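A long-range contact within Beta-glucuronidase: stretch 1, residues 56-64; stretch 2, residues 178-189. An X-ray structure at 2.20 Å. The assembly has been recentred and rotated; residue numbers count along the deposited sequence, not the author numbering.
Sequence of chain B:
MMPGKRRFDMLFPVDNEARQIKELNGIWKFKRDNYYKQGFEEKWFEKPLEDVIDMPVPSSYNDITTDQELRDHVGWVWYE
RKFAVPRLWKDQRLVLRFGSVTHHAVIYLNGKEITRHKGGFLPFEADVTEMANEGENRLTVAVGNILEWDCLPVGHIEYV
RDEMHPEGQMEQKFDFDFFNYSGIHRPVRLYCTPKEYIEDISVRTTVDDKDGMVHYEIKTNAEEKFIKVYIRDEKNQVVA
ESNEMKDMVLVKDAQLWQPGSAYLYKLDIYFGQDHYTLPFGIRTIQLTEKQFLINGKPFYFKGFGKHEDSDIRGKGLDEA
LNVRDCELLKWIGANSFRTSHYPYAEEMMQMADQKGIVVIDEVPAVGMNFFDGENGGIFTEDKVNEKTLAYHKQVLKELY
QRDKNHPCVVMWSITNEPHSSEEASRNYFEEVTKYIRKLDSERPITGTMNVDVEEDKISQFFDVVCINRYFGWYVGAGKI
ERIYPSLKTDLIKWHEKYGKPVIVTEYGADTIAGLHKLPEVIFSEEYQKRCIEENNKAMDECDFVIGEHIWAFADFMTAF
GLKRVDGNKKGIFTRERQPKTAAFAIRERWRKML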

# COMPACT_ATOMS: atom_id res chain seq x y z
N PRO B 56 -7.50 16.13 -24.55
CA PRO B 56 -6.29 16.95 -24.58
C PRO B 56 -5.31 16.45 -25.64
O PRO B 56 -5.28 15.27 -25.98
CB PRO B 56 -5.69 16.78 -23.18
CG PRO B 56 -6.23 15.43 -22.70
CD PRO B 56 -7.61 15.31 -23.32
N VAL B 57 -4.50 17.38 -26.13
CA VAL B 57 -3.42 17.10 -27.07
C VAL B 57 -2.22 17.91 -26.60
O VAL B 57 -2.34 19.13 -26.40
CB VAL B 57 -3.81 17.45 -28.51
CG1 VAL B 57 -2.59 17.36 -29.44
CG2 VAL B 57 -4.90 16.54 -29.01
N PRO B 58 -1.04 17.30 -26.40
CA PRO B 58 -0.75 15.88 -26.61
C PRO B 58 -1.12 14.99 -25.41
O PRO B 58 -1.08 15.48 -24.28
CB PRO B 58 0.76 15.87 -26.85
CG PRO B 58 1.25 17.00 -25.99
CD PRO B 58 0.17 18.04 -25.96
N SER B 59 -1.43 13.72 -25.67
CA SER B 59 -1.91 12.75 -24.68
C SER B 59 -2.39 11.52 -25.42
O SER B 59 -2.78 11.61 -26.58
CB SER B 59 -3.06 13.32 -23.83
OG SER B 59 -3.50 12.40 -22.84
N SER B 60 -2.31 10.36 -24.77
CA SER B 60 -3.10 9.22 -25.20
C SER B 60 -4.56 9.46 -24.80
O SER B 60 -4.84 10.18 -23.84
CB SER B 60 -2.58 7.93 -24.53
OG SER B 60 -1.16 7.79 -24.66
N TYR B 61 -5.50 8.87 -25.54
CA TYR B 61 -6.89 8.99 -25.12
C TYR B 61 -7.33 7.91 -24.14
O TYR B 61 -8.42 8.03 -23.57
CB TYR B 61 -7.85 8.97 -26.32
CG TYR B 61 -7.84 7.72 -27.20
CD1 TYR B 61 -8.50 6.56 -26.82
CD2 TYR B 61 -7.21 7.74 -28.44
CE1 TYR B 61 -8.49 5.44 -27.64
CE2 TYR B 61 -7.20 6.64 -29.25
CZ TYR B 61 -7.84 5.49 -28.86
OH TYR B 61 -7.82 4.39 -29.70
N ASN B 62 -6.52 6.88 -23.91
CA ASN B 62 -7.03 5.67 -23.29
C ASN B 62 -7.31 5.83 -21.79
O ASN B 62 -8.22 5.18 -21.28
CB ASN B 62 -6.06 4.51 -23.52
CG ASN B 62 -5.69 4.35 -24.98
OD1 ASN B 62 -4.80 5.04 -25.50
ND2 ASN B 62 -6.34 3.43 -25.65
N ASP B 63 -6.56 6.66 -21.07
CA ASP B 63 -6.76 6.76 -19.62
C ASP B 63 -7.43 8.06 -19.18
O ASP B 63 -7.47 8.37 -17.98
CB ASP B 63 -5.42 6.59 -18.89
CG ASP B 63 -4.86 5.19 -19.01
OD1 ASP B 63 -5.62 4.26 -19.42
OD2 ASP B 63 -3.66 5.01 -18.72
N ILE B 64 -7.99 8.82 -20.11
CA ILE B 64 -8.63 10.09 -19.77
C ILE B 64 -10.04 9.88 -19.24
O ILE B 64 -10.47 10.54 -18.28
CB ILE B 64 -8.62 11.01 -21.00
CG1 ILE B 64 -7.19 11.22 -21.48
CG2 ILE B 64 -9.32 12.33 -20.68
CD1 ILE B 64 -6.41 12.19 -20.62
N PHE B 178 4.25 -3.46 -23.49
CA PHE B 178 3.67 -2.20 -23.07
C PHE B 178 2.30 -1.99 -23.69
O PHE B 178 1.99 -2.52 -24.76
CB PHE B 178 4.62 -1.05 -23.44
CG PHE B 178 5.08 -1.05 -24.90
CD1 PHE B 178 6.17 -1.82 -25.32
CD2 PHE B 178 4.43 -0.23 -25.85
CE1 PHE B 178 6.60 -1.80 -26.64
CE2 PHE B 178 4.85 -0.20 -27.18
CZ PHE B 178 5.94 -0.98 -27.58
N PHE B 179 1.47 -1.22 -22.98
CA PHE B 179 0.09 -0.98 -23.40
C PHE B 179 0.05 -0.26 -24.75
O PHE B 179 0.82 0.68 -25.00
CB PHE B 179 -0.64 -0.16 -22.33
CG PHE B 179 -2.12 -0.10 -22.52
CD1 PHE B 179 -2.70 0.93 -23.27
CD2 PHE B 179 -2.94 -1.08 -21.99
CE1 PHE B 179 -4.07 0.98 -23.48
CE2 PHE B 179 -4.33 -1.03 -22.19
CZ PHE B 179 -4.89 -0.00 -22.94
N ASN B 180 -0.85 -0.69 -25.63
CA ASN B 180 -0.93 -0.11 -26.98
C ASN B 180 -1.72 1.21 -26.95
O ASN B 180 -2.79 1.34 -27.55
CB ASN B 180 -1.54 -1.10 -27.96
CG ASN B 180 -1.30 -0.70 -29.43
OD1 ASN B 180 -0.26 -0.11 -29.77
ND2 ASN B 180 -2.26 -1.00 -30.30
N TYR B 181 -1.15 2.19 -26.23
CA TYR B 181 -1.75 3.52 -26.15
C TYR B 181 -1.85 4.16 -27.52
O TYR B 181 -0.95 4.01 -28.36
CB TYR B 181 -0.91 4.44 -25.27
CG TYR B 181 -1.05 4.26 -23.77
CD1 TYR B 181 -2.23 4.58 -23.11
CD2 TYR B 181 0.03 3.80 -23.01
CE1 TYR B 181 -2.35 4.42 -21.76
CE2 TYR B 181 -0.08 3.63 -21.63
CZ TYR B 181 -1.28 3.95 -21.02
OH TYR B 181 -1.39 3.81 -19.67
N SER B 182 -2.91 4.93 -27.73
CA SER B 182 -3.16 5.58 -29.00
C SER B 182 -3.58 7.01 -28.76
O SER B 182 -4.12 7.35 -27.69
CB SER B 182 -4.22 4.82 -29.80
OG SER B 182 -4.41 5.38 -31.08
N GLY B 183 -3.34 7.86 -29.74
CA GLY B 183 -3.75 9.25 -29.70
C GLY B 183 -2.71 10.13 -30.38
O GLY B 183 -1.90 9.65 -31.16
N ILE B 184 -2.77 11.42 -30.08
CA ILE B 184 -1.81 12.40 -30.59
C ILE B 184 -0.85 12.71 -29.44
O ILE B 184 -1.14 13.55 -28.58
CB ILE B 184 -2.51 13.66 -31.12
CG1 ILE B 184 -3.53 13.27 -32.20
CG2 ILE B 184 -1.50 14.65 -31.68
CD1 ILE B 184 -4.31 14.46 -32.77
N HIS B 185 0.31 12.06 -29.45
CA HIS B 185 1.20 12.04 -28.29
C HIS B 185 2.19 13.19 -28.22
O HIS B 185 2.80 13.39 -27.16
CB HIS B 185 2.00 10.73 -28.28
CG HIS B 185 1.16 9.53 -27.98
ND1 HIS B 185 1.35 8.31 -28.59
CD2 HIS B 185 0.12 9.36 -27.13
CE1 HIS B 185 0.48 7.44 -28.11
NE2 HIS B 185 -0.29 8.06 -27.23
N ARG B 186 2.37 13.95 -29.31
CA ARG B 186 3.38 14.98 -29.40
C ARG B 186 2.79 16.25 -29.99
O ARG B 186 1.73 16.21 -30.62
CB ARG B 186 4.58 14.48 -30.23
CG ARG B 186 5.30 13.37 -29.48
CD ARG B 186 6.48 12.77 -30.21
NE ARG B 186 6.87 11.52 -29.55
CZ ARG B 186 7.64 10.60 -30.10
NH1 ARG B 186 8.12 10.77 -31.33
NH2 ARG B 186 7.92 9.50 -29.41
N PRO B 187 3.43 17.40 -29.75
CA PRO B 187 2.83 18.69 -30.15
C PRO B 187 2.47 18.74 -31.63
O PRO B 187 3.20 18.23 -32.48
CB PRO B 187 3.93 19.70 -29.82
CG PRO B 187 4.70 19.07 -28.72
CD PRO B 187 4.65 17.59 -28.95
N VAL B 188 1.32 19.36 -31.91
CA VAL B 188 0.92 19.72 -33.27
C VAL B 188 1.30 21.18 -33.49
O VAL B 188 1.03 22.04 -32.64
CB VAL B 188 -0.59 19.51 -33.48
CG1 VAL B 188 -0.99 19.86 -34.96
CG2 VAL B 188 -0.99 18.11 -33.14
N ARG B 189 1.92 21.47 -34.63
CA ARG B 189 2.46 22.80 -34.89
C ARG B 189 2.11 23.22 -36.31
O ARG B 189 2.23 22.43 -37.25
CB ARG B 189 3.99 22.84 -34.70
CG ARG B 189 4.48 22.21 -33.41
CD ARG B 189 5.85 22.75 -33.00
NE ARG B 189 6.41 22.02 -31.86
CZ ARG B 189 7.09 22.57 -30.85
NH1 ARG B 189 7.32 23.88 -30.82
NH2 ARG B 189 7.54 21.80 -29.87
O HOH W 1 -7.20 4.72 -32.33
O HOH W 2 -5.28 2.12 -28.13

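Two segments of one beta-glucuronidase chain, more than a hundred residues apart in sequence, run antiparallel past each other and bury 639 Å² between them, both sides summed. Pro58 lies across from His185 (CA to CA 4.6 Å) and Ser60 across from Gly183 (CA to CA 4.5 Å), but the pairing is loose, with weakly bonded strand about Ser59 and Ser60 on one side and Gly183 and Ile184 on the other. Two backbone hydrogen bonds tie it together: Ser59 N donates to Ile184 O at 2.9 Å, and Tyr61 N donates to Ser182 O at 3.0 Å, both with N-H...O angles near 160°. The same two carbonyls also receive CA-H...O contacts from the preceding residues, Pro58 CA to Ile184 O at 3.1 Å and Ser60 CA to Ser182 O at 3.3 Å, so each oxygen sits over a CA as well as an amide. No return bond is counted at Ser59, whose O points at Ile184 N across 3.5 Å; Ser59 O and Ile184 O, 3.2 Å apart, are both acceptors and do not bond.

Gly183 fits where a side chain would not. A CB modelled on it would point toward the other stretch and lie 2.8 Å from Ser59 O, a clash, and its backbone angles (145/-161) would also jam that CB against the carbonyl of Ser182. Pro58 follows a cis peptide bond, and its CA-to-CB bond points toward the second stretch, with CB 3.2 Å from His185 O. Beside it, Val57 makes the apolar part of the contact: its CG1 lies 3.7 Å from Ile184 CG2 and 4.1 Å from Val188 CG2.

The remaining side chains are mostly polar and anchor the segments beyond the backbone pairing. Although the CA-to-CB bond of His185 points away, its ring reaches back, and NE2 donates a weak hydrogen bond to Ser60 OG at 2.7 Å; the short distance is offset by an N-H...O angle of 121°. Ser59 instead bonds within its own stretch, OG donating to Ser60 O at 2.8 Å. Asn62 substitutes a side chain for a backbone acceptor: its OD1 takes the hydrogen of Ser182 N at 2.9 Å and a nearly straight 171°. Ser182 is thus held through both N and O, by Asn62 and Tyr61 respectively. The Tyr181 hydroxyl donates to Asp63, OH to OD2 at 2.7 Å, with the carboxylate near the plane of the ring at its edge. This bond joins the tip of a long side chain to a residue past the end of the backbone pairing.

Two waters extend the contact. One bridges side chains, 2.7 Å from Tyr61 OH and donating to Ser182 OG at 3.1 Å, while Tyr61 CE2 packs 3.5 Å from Ser182 CB. The other accepts from Asn62 ND2 at 3.0 Å and donates to Asn180 O at 2.7 Å, so the Asn62 amide group reaches the second stretch directly through OD1 and by way of water through ND2.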